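PDB 6EVG: multi-copper Oxidase CueO from Ochrobactrum, which oxidises phenolic compounds at the expense of dioxygen as a laccase-like multicopper oxidase, with activity towards lignin model compounds and lignosulfonate. Local coordinates for residues His133-Ala139 with Leu493-Asp497; Pro407-Arg412 with Gly499-Gln503; Gln176-Val180 with Asp193-Arg199. All blocks are in the same frame, centred on the assembly; numbering follows the deposited sequence.

Contact 1: residues His133-Ala139 with Leu493-Asp497; sequences HLHGNTA and LEHED. With CU (copper (II) ion), chain B.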
loop_
_atom_site.group_PDB
_atom_site.type_symbol
_atom_site.label_atom_id
_atom_site.label_comp_id
_atom_site.label_asym_id
_atom_site.label_seq_id
_atom_site.Cartn_x
_atom_site.Cartn_y
_atom_site.Cartn_z
ATOM N N HIS A 133 0.973 -8.437 8.719
ATOM C CA HIS A 133 -0.421 -8.797 8.498
ATOM C C HIS A 133 -0.745 -9.839 9.565
ATOM O O HIS A 133 -0.294 -10.990 9.509
ATOM C CB HIS A 133 -0.688 -9.323 7.084
ATOM C CG HIS A 133 -2.148 -9.512 6.844
ATOM N ND1 HIS A 133 -3.019 -8.446 6.747
ATOM C CD2 HIS A 133 -2.899 -10.629 6.766
ATOM C CE1 HIS A 133 -4.246 -8.924 6.607
ATOM N NE2 HIS A 133 -4.203 -10.254 6.634
ATOM N N LEU A 134 -1.520 -9.415 10.556
ATOM C CA LEU A 134 -1.738 -10.168 11.760
ATOM C C LEU A 134 -3.233 -10.223 12.088
ATOM O O LEU A 134 -4.044 -9.484 11.528
ATOM C CB LEU A 134 -0.953 -9.519 12.916
ATOM C CG LEU A 134 0.567 -9.513 12.719
ATOM C CD1 LEU A 134 1.213 -8.581 13.719
ATOM C CD2 LEU A 134 1.139 -10.907 12.826
ATOM N N HIS A 135 -3.603 -11.047 13.050
ATOM C CA HIS A 135 -4.955 -11.138 13.608
ATOM C C HIS A 135 -5.050 -10.226 14.814
ATOM O O HIS A 135 -4.484 -10.489 15.868
ATOM C CB HIS A 135 -5.211 -12.592 13.979
ATOM C CG HIS A 135 -6.540 -12.795 14.621
ATOM N ND1 HIS A 135 -6.791 -13.864 15.460
ATOM C CD2 HIS A 135 -7.688 -12.097 14.534
ATOM C CE1 HIS A 135 -8.033 -13.762 15.901
ATOM N NE2 HIS A 135 -8.614 -12.725 15.335
ATOM N N GLY A 136 -5.733 -9.097 14.658
ATOM C CA GLY A 136 -5.973 -8.166 15.739
ATOM C C GLY A 136 -4.879 -7.195 16.116
ATOM O O GLY A 136 -5.123 -6.252 16.876
ATOM N N ASN A 137 -3.680 -7.355 15.556
ATOM C CA ASN A 137 -2.465 -6.621 15.914
ATOM C C ASN A 137 -1.794 -5.885 14.752
ATOM O O ASN A 137 -0.675 -5.401 14.891
ATOM C CB ASN A 137 -1.417 -7.575 16.596
ATOM C CG ASN A 137 -1.812 -7.941 17.939
ATOM O OD1 ASN A 137 -1.540 -7.211 18.883
ATOM N ND2 ASN A 137 -2.537 -9.034 18.077
ATOM N N THR A 138 -2.470 -5.865 13.617
ATOM C CA THR A 138 -1.849 -5.259 12.451
ATOM C C THR A 138 -1.674 -3.757 12.593
ATOM O O THR A 138 -0.641 -3.207 12.216
ATOM C CB THR A 138 -2.702 -5.559 11.207
ATOM O OG1 THR A 138 -2.831 -6.946 10.999
ATOM C CG2 THR A 138 -2.110 -4.939 9.893
ATOM N N ALA A 139 -2.673 -3.095 13.100
ATOM C CA ALA A 139 -2.648 -1.629 13.177
ATOM C C ALA A 139 -1.505 -1.112 14.016
ATOM O O ALA A 139 -0.861 -0.115 13.644
ATOM C CB ALA A 139 -3.960 -1.088 13.703
ATOM N N LEU A 493 -6.688 -0.157 9.014
ATOM C CA LEU A 493 -6.139 -1.249 9.822
ATOM C C LEU A 493 -6.976 -1.510 11.063
ATOM O O LEU A 493 -7.068 -2.675 11.529
ATOM C CB LEU A 493 -4.690 -0.961 10.169
ATOM C CG LEU A 493 -3.774 -0.785 8.956
ATOM C CD1 LEU A 493 -2.339 -0.611 9.439
ATOM C CD2 LEU A 493 -3.880 -1.966 8.010
ATOM N N GLU A 494 -7.596 -0.480 11.634
ATOM C CA GLU A 494 -8.519 -0.683 12.748
ATOM C C GLU A 494 -9.690 -1.584 12.354
ATOM O O GLU A 494 -10.120 -2.458 13.139
ATOM C CB GLU A 494 -9.032 0.658 13.250
ATOM C CG GLU A 494 -7.990 1.475 13.965
ATOM C CD GLU A 494 -6.839 1.967 13.100
ATOM O OE1 GLU A 494 -7.123 2.478 11.982
ATOM O OE2 GLU A 494 -5.681 1.882 13.566
ATOM N N HIS A 495 -10.203 -1.403 11.141
ATOM C CA HIS A 495 -11.376 -2.176 10.666
ATOM C C HIS A 495 -10.953 -3.631 10.491
ATOM O O HIS A 495 -11.692 -4.541 10.884
ATOM C CB HIS A 495 -11.920 -1.606 9.371
ATOM C CG HIS A 495 -12.560 -0.283 9.538
ATOM N ND1 HIS A 495 -13.005 0.384 8.407
ATOM C CD2 HIS A 495 -12.851 0.464 10.633
ATOM C CE1 HIS A 495 -13.587 1.488 8.867
ATOM N NE2 HIS A 495 -13.484 1.575 10.190
ATOM N N GLU A 496 -9.813 -3.865 9.843
ATOM C CA GLU A 496 -9.309 -5.228 9.698
ATOM C C GLU A 496 -9.145 -5.900 11.103
ATOM O O GLU A 496 -9.531 -7.042 11.293
ATOM C CB GLU A 496 -7.945 -5.107 9.002
ATOM C CG GLU A 496 -7.229 -6.367 8.731
ATOM C CD GLU A 496 -5.784 -6.058 8.307
ATOM O OE1 GLU A 496 -5.537 -5.207 7.487
ATOM O OE2 GLU A 496 -5.025 -6.652 8.885
ATOM N N ASP A 497 -8.570 -5.161 12.059
ATOM C CA ASP A 497 -8.291 -5.716 13.388
ATOM C C ASP A 497 -9.585 -6.058 14.153
ATOM O O ASP A 497 -9.552 -6.978 14.962
ATOM C CB ASP A 497 -7.444 -4.783 14.236
ATOM C CG ASP A 497 -5.946 -4.764 13.910
ATOM O OD1 ASP A 497 -5.458 -5.730 13.262
ATOM O OD2 ASP A 497 -5.272 -3.839 14.401
HETATM CU CU CU B . -12.934 -0.173 6.487
HETATM O O HOH W 1 -2.900 -5.585 6.499
HETATM O O HOH W 2 -7.767 -9.259 12.504
#

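Contact 2: residues Pro407-Arg412 with Gly499-Gln503; sequences PFDMDR and GMMAQ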
loop_
_atom_site.group_PDB
_atom_site.type_symbol
_atom_site.label_atom_id
_atom_site.label_comp_id
_atom_site.label_asym_id
_atom_site.label_seq_id
_atom_site.Cartn_x
_atom_site.Cartn_y
_atom_site.Cartn_z
ATOM N N PRO A 407 -17.954 -11.441 11.204
ATOM C CA PRO A 407 -16.570 -11.062 11.435
ATOM C C PRO A 407 -15.566 -12.159 11.114
ATOM O O PRO A 407 -15.850 -13.345 11.329
ATOM C CB PRO A 407 -16.554 -10.623 12.906
ATOM C CG PRO A 407 -17.972 -10.247 13.190
ATOM C CD PRO A 407 -18.764 -11.227 12.404
ATOM N N PHE A 408 -14.365 -11.736 10.718
ATOM C CA PHE A 408 -13.255 -12.649 10.508
ATOM C C PHE A 408 -13.151 -13.738 11.576
ATOM O O PHE A 408 -13.211 -13.446 12.763
ATOM C CB PHE A 408 -11.942 -11.843 10.523
ATOM C CG PHE A 408 -10.696 -12.673 10.334
ATOM C CD1 PHE A 408 -10.475 -13.323 9.159
ATOM C CD2 PHE A 408 -9.759 -12.825 11.362
ATOM C CE1 PHE A 408 -9.329 -14.087 8.993
ATOM C CE2 PHE A 408 -8.618 -13.597 11.201
ATOM C CZ PHE A 408 -8.414 -14.225 10.024
ATOM N N ASP A 409 -12.972 -14.948 11.098
ATOM C CA ASP A 409 -12.743 -16.105 11.989
ATOM C C ASP A 409 -11.577 -16.888 11.369
ATOM O O ASP A 409 -11.644 -17.358 10.221
ATOM C CB ASP A 409 -14.028 -16.958 12.038
ATOM C CG ASP A 409 -13.903 -18.261 12.804
ATOM O OD1 ASP A 409 -12.818 -18.719 13.187
ATOM O OD2 ASP A 409 -15.001 -18.834 13.029
ATOM N N MET A 410 -10.501 -17.015 12.134
ATOM C CA MET A 410 -9.324 -17.754 11.670
ATOM C C MET A 410 -9.572 -19.130 11.116
ATOM O O MET A 410 -8.897 -19.604 10.217
ATOM C CB MET A 410 -8.340 -17.924 12.851
ATOM C CG MET A 410 -7.622 -16.666 13.258
ATOM S SD MET A 410 -6.275 -16.223 12.143
ATOM C CE MET A 410 -5.043 -17.458 12.654
ATOM N N ASP A 411 -10.603 -19.804 11.641
ATOM C CA ASP A 411 -10.896 -21.171 11.241
ATOM C C ASP A 411 -11.920 -21.297 10.140
ATOM O O ASP A 411 -12.275 -22.424 9.811
ATOM C CB ASP A 411 -11.350 -21.921 12.505
ATOM C CG ASP A 411 -10.240 -22.077 13.498
ATOM O OD1 ASP A 411 -9.131 -22.408 13.084
ATOM O OD2 ASP A 411 -10.423 -21.832 14.700
ATOM N N ARG A 412 -12.412 -20.190 9.592
ATOM C CA ARG A 412 -13.498 -20.213 8.609
ATOM C C ARG A 412 -12.977 -19.773 7.239
ATOM O O ARG A 412 -12.364 -18.725 7.113
ATOM C CB ARG A 412 -14.624 -19.287 9.049
ATOM C CG ARG A 412 -15.877 -19.411 8.176
ATOM C CD ARG A 412 -16.947 -18.416 8.599
ATOM N NE ARG A 412 -16.589 -17.040 8.236
ATOM C CZ ARG A 412 -16.600 -15.960 9.020
ATOM N NH1 ARG A 412 -16.934 -16.016 10.269
ATOM N NH2 ARG A 412 -16.259 -14.793 8.457
ATOM N N GLY A 499 -12.316 -7.194 12.607
ATOM C CA GLY A 499 -13.016 -8.246 11.899
ATOM C C GLY A 499 -13.401 -8.065 10.456
ATOM O O GLY A 499 -13.967 -8.984 9.865
ATOM N N MET A 500 -13.084 -6.888 9.859
ATOM C CA MET A 500 -13.456 -6.644 8.472
ATOM C C MET A 500 -12.448 -7.294 7.511
ATOM O O MET A 500 -11.659 -6.654 6.795
ATOM C CB MET A 500 -13.534 -5.133 8.263
ATOM C CG MET A 500 -14.203 -4.738 7.012
ATOM S SD MET A 500 -14.670 -2.970 6.862
ATOM C CE MET A 500 -16.170 -2.804 7.702
ATOM N N MET A 501 -12.483 -8.636 7.564
ATOM C CA MET A 501 -11.547 -9.497 6.873
ATOM C C MET A 501 -12.152 -10.857 6.685
ATOM O O MET A 501 -13.004 -11.294 7.464
ATOM C CB MET A 501 -10.216 -9.581 7.698
ATOM C CG MET A 501 -9.144 -10.433 7.066
ATOM S SD MET A 501 -7.451 -9.950 7.518
ATOM C CE MET A 501 -7.463 -10.310 9.257
ATOM N N ALA A 502 -11.708 -11.536 5.633
ATOM C CA ALA A 502 -12.212 -12.856 5.242
ATOM C C ALA A 502 -11.095 -13.600 4.534
ATOM O O ALA A 502 -10.040 -13.048 4.215
ATOM C CB ALA A 502 -13.429 -12.671 4.321
ATOM N N GLN A 503 -11.313 -14.897 4.312
ATOM C CA GLN A 503 -10.288 -15.802 3.808
ATOM C C GLN A 503 -10.770 -16.618 2.624
ATOM O O GLN A 503 -11.973 -16.987 2.556
ATOM C CB GLN A 503 -9.948 -16.890 4.966
ATOM C CG GLN A 503 -9.536 -16.262 6.207
ATOM C CD GLN A 503 -8.855 -17.209 7.112
ATOM O OE1 GLN A 503 -7.716 -16.933 7.449
ATOM N NE2 GLN A 503 -9.585 -18.230 7.647
#

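Contact 3: residues Gln176-Val180 with Asp193-Arg199; sequences QDRRV and DLMHGFR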
loop_
_atom_site.group_PDB
_atom_site.type_symbol
_atom_site.label_atom_id
_atom_site.label_comp_id
_atom_site.label_asym_id
_atom_site.label_seq_id
_atom_site.Cartn_x
_atom_site.Cartn_y
_atom_site.Cartn_z
ATOM N N GLN A 176 2.236 9.104 5.271
ATOM C CA GLN A 176 1.650 8.596 6.509
ATOM C C GLN A 176 1.193 9.768 7.371
ATOM O O GLN A 176 1.397 10.944 7.040
ATOM C CB GLN A 176 2.604 7.683 7.274
ATOM C CG GLN A 176 3.000 6.448 6.513
ATOM C CD GLN A 176 4.082 5.662 7.192
ATOM O OE1 GLN A 176 5.174 6.204 7.501
ATOM N NE2 GLN A 176 3.811 4.365 7.429
ATOM N N ASP A 177 0.547 9.463 8.486
ATOM C CA ASP A 177 0.174 10.434 9.477
ATOM C C ASP A 177 0.457 9.946 10.884
ATOM O O ASP A 177 0.654 8.748 11.112
ATOM C CB ASP A 177 -1.276 10.923 9.329
ATOM C CG ASP A 177 -2.379 9.914 9.548
ATOM O OD1 ASP A 177 -2.098 8.707 9.512
ATOM O OD2 ASP A 177 -3.575 10.353 9.734
ATOM N N ARG A 178 0.551 10.871 11.817
ATOM C CA ARG A 178 0.932 10.590 13.177
ATOM C C ARG A 178 0.100 11.441 14.150
ATOM O O ARG A 178 -0.013 12.655 14.005
ATOM C CB ARG A 178 2.388 11.004 13.435
ATOM C CG ARG A 178 3.425 10.232 12.649
ATOM C CD ARG A 178 3.498 8.750 13.047
ATOM N NE ARG A 178 3.858 8.616 14.432
ATOM C CZ ARG A 178 4.311 7.475 14.956
ATOM N NH1 ARG A 178 4.375 6.399 14.234
ATOM N NH2 ARG A 178 4.731 7.465 16.229
ATOM N N ARG A 179 -0.444 10.775 15.183
ATOM C CA ARG A 179 -0.982 11.466 16.347
ATOM C C ARG A 179 0.150 11.880 17.300
ATOM O O ARG A 179 0.015 12.904 17.972
ATOM C CB ARG A 179 -2.030 10.598 17.043
ATOM C CG ARG A 179 -2.725 11.217 18.219
ATOM C CD ARG A 179 -3.921 10.470 18.719
ATOM N NE ARG A 179 -4.923 10.356 17.654
ATOM C CZ ARG A 179 -5.994 9.557 17.665
ATOM N NH1 ARG A 179 -6.249 8.827 18.733
ATOM N NH2 ARG A 179 -6.802 9.501 16.635
ATOM N N VAL A 180 1.189 11.054 17.382
ATOM C CA VAL A 180 2.246 11.223 18.360
ATOM C C VAL A 180 3.603 11.201 17.660
ATOM O O VAL A 180 3.915 10.243 16.939
ATOM C CB VAL A 180 2.179 10.113 19.411
ATOM C CG1 VAL A 180 3.325 10.244 20.417
ATOM C CG2 VAL A 180 0.812 10.121 20.120
ATOM N N ASP A 193 -11.723 5.772 17.111
ATOM C CA ASP A 193 -10.637 5.333 16.187
ATOM C C ASP A 193 -10.916 3.955 15.654
ATOM O O ASP A 193 -10.670 3.677 14.472
ATOM C CB ASP A 193 -9.283 5.347 16.870
ATOM C CG ASP A 193 -8.857 6.708 17.342
ATOM O OD1 ASP A 193 -9.092 7.726 16.621
ATOM O OD2 ASP A 193 -8.213 6.784 18.422
ATOM N N LEU A 194 -11.417 3.067 16.503
ATOM C CA LEU A 194 -11.704 1.701 16.006
ATOM C C LEU A 194 -12.862 1.760 15.007
ATOM O O LEU A 194 -12.878 1.031 14.007
ATOM C CB LEU A 194 -12.025 0.732 17.139
ATOM C CG LEU A 194 -10.897 0.443 18.072
ATOM C CD1 LEU A 194 -11.346 -0.530 19.182
ATOM C CD2 LEU A 194 -9.627 -0.069 17.345
ATOM N N MET A 195 -13.877 2.613 15.282
ATOM C CA MET A 195 -15.038 2.691 14.388
ATOM C C MET A 195 -14.714 3.401 13.084
ATOM O O MET A 195 -15.194 2.981 12.006
ATOM C CB MET A 195 -16.197 3.346 15.057
ATOM C CG MET A 195 -16.791 2.489 16.177
ATOM S SD MET A 195 -18.195 3.142 17.033
ATOM C CE MET A 195 -19.371 3.040 15.714
ATOM N N HIS A 196 -13.902 4.435 13.111
ATOM C CA HIS A 196 -13.724 5.337 11.937
ATOM C C HIS A 196 -12.347 5.268 11.311
ATOM O O HIS A 196 -12.165 5.864 10.258
ATOM C CB HIS A 196 -14.104 6.789 12.295
ATOM C CG HIS A 196 -15.545 6.908 12.714
ATOM N ND1 HIS A 196 -16.599 6.744 11.838
ATOM C CD2 HIS A 196 -16.104 7.036 13.931
ATOM C CE1 HIS A 196 -17.749 6.853 12.495
ATOM N NE2 HIS A 196 -17.473 7.059 13.770
ATOM N N GLY A 197 -11.421 4.570 11.964
ATOM C CA GLY A 197 -10.011 4.572 11.560
ATOM C C GLY A 197 -9.211 5.571 12.363
ATOM O O GLY A 197 -9.713 6.629 12.743
ATOM N N PHE A 198 -7.950 5.236 12.598
ATOM C CA PHE A 198 -7.027 6.039 13.381
ATOM C C PHE A 198 -6.326 7.015 12.461
ATOM O O PHE A 198 -5.580 6.595 11.568
ATOM C CB PHE A 198 -6.013 5.130 14.052
ATOM C CG PHE A 198 -4.973 5.782 14.910
ATOM C CD1 PHE A 198 -5.216 6.025 16.259
ATOM C CD2 PHE A 198 -3.767 6.177 14.403
ATOM C CE1 PHE A 198 -4.228 6.541 17.100
ATOM C CE2 PHE A 198 -2.780 6.719 15.222
ATOM C CZ PHE A 198 -3.018 6.916 16.545
ATOM N N ARG A 199 -6.497 8.322 12.739
ATOM C CA ARG A 199 -5.823 9.404 11.988
ATOM C C ARG A 199 -5.118 10.344 12.979
ATOM O O ARG A 199 -5.479 10.437 14.154
ATOM C CB ARG A 199 -6.829 10.241 11.191
ATOM C CG ARG A 199 -7.473 9.446 10.065
ATOM C CD ARG A 199 -8.511 10.184 9.218
ATOM N NE ARG A 199 -8.411 11.617 9.068
ATOM C CZ ARG A 199 -9.335 12.488 8.598
ATOM N NH1 ARG A 199 -10.588 12.136 8.270
ATOM N NH2 ARG A 199 -9.011 13.743 8.485
HETATM O O HOH W 3 -4.261 7.139 9.245
HETATM O O HOH W 4 -5.370 13.006 16.323
#

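Contact 1: residues His133-Ala139 with Leu493-Asp497
T138 OG1 lies 3.1 Å from E496 OE2, a possible taker of its proton, while L134 N donates to the same T138 OG1 at 2.8 Å. The contact joins the first and third cupredoxin domains of a multicopper oxidase, where the HLHG turn meets helix 493-497, which follows the copper-binding C490. The extended chain of E496, with CG anti to its own amide N (chi1 -180°), carries the carboxylate to the H133 ring, whose CE1 lies 3.3 Å from E496 OE2 with the two planes 45° apart. A water joins H133 ND1 to E496 OE1, and the ring stacks on H489; H133 belongs to a histidine motif that in this family serves the trinuclear copper site. D497 is suited to the start of helix 138-144, because its short side chain places one oxygen at each of two successive amides: OD1 accepts T138 N through its syn lone pair at 3.0 Å, and OD2 accepts A139 N at 3.0 Å, somewhat out of the carboxylate plane. Its negative charge probably also favours this positive helix end. A small side chain suits A139, whose CB is close to D497 OD2, lies 3.6 Å from L493 CB and touches E494 OE2, which is hydrogen-bonded to Y187. G136 has a positive phi, which favours glycine, and a second water accepts from G136 N and donates to E496 O.

Contact 2: residues Pro407-Arg412 with Gly499-Gln503
Where a Schellman motif ends helix 493-497 at G499, close to the copper-bearing part of the third cupredoxin domain, the loop P407-R412 docks as F408 N donates to G499 O in the carbonyl plane, on a lone pair, at 2.9 Å. At its positive phi a CB would jam against the preceding carbonyl O and also crowd P407, hence glycine. With CG anti to the backbone N (chi1 179°), the F408 ring runs alongside M501 and takes the methyl over the centre of one face, CE standing 3.9 Å from the ring centroid in a CH-pi contact, with the sulfur more distant above the same ring. The aliphatic part of Q503 meets the rim, CG 3.5 Å from F408 CE1, and its amide stands nearly perpendicular to the ring. Both hydrogens of that amide are used on the type I beta turn D409-R412: Q503 NE2 donates to M410 O at 3.0 Å and to R412 O at 2.9 Å, each from above the carbonyl plane. R412, paired with D414, reaches back to P407 O with NH1 and NH2. Since Q503 OE1 accepts from H106, a flipped amide would probably set oxygen against two carbonyls, so the chemistry fixes its orientation.

Contact 3: residues Gln176-Val180 with Asp193-Arg199
The R179 guanidinium meets D193 end-on, its plane 42° from that of the carboxylate, giving one nitrogen to each oxygen: NH1 to OD2 at 2.9 Å and NH2 to OD1 at 2.9 Å. This salt bridge is the tight part of the contact, and in the second cupredoxin domain it closes the excursion that leaves strand 170-178 and returns through helix 191-196. R179 CG lies opposite its backbone N (chi1 -177°) and the chain bends at chi3 (-60°), bringing the guanidinium to D193. R179 NH2 also donates to R199 O at 3.0 Å, and F198 floors the flat group, its CE1 3.4 Å from the guanidinium plane, over the centre. An arginine suits the place because its edge serves charge and carbonyl together while its face rests on carbon. A leucine in place of D193 would probably leave the R179 guanidinium without its counter-charge, with R199 O and the F198 ring to hold it, and take from D190 N this acceptor. The looser side is watery: R179 is exposed, and NE donates to a water 3.0 Å away, weakly tied to R199 O. Deeper, D177 OD2, salt-bridged to R231, sits 3.3 Å from R199 CA. G197 turns the chain out of the helix; F198 packs edge-to-face on Y187 and on H143 of helix 138-144, M195 leans on helix 341-348, and strand 170-178 pairs with strand 202-205.

How the contacts relate
Contacts 1 and 3 are largely buried, contact 3 with an exposed arginine, and contact 2 is partly buried; contact 1 adjoins both others, which do not touch each other. With contact 2 it shares one continuous run, helix 493-497 leading into strand 501-506; H495 O is probably bonded to M500 N across the helix end, and H133 NE2 packs against M501 SD. Contact 3 meets the other flank of that helix, where H495 NE2 and E494 OE1 probably bond to M195 O and F198 N, so the copper ligand H495 is probably steadied. Chemistry follows place: carboxylates, histidine and water in contact 1, CH-pi packing and amide-carbonyl hydrogen bonds in contact 2, and an arginine salt bridge reaching solvent in contact 3.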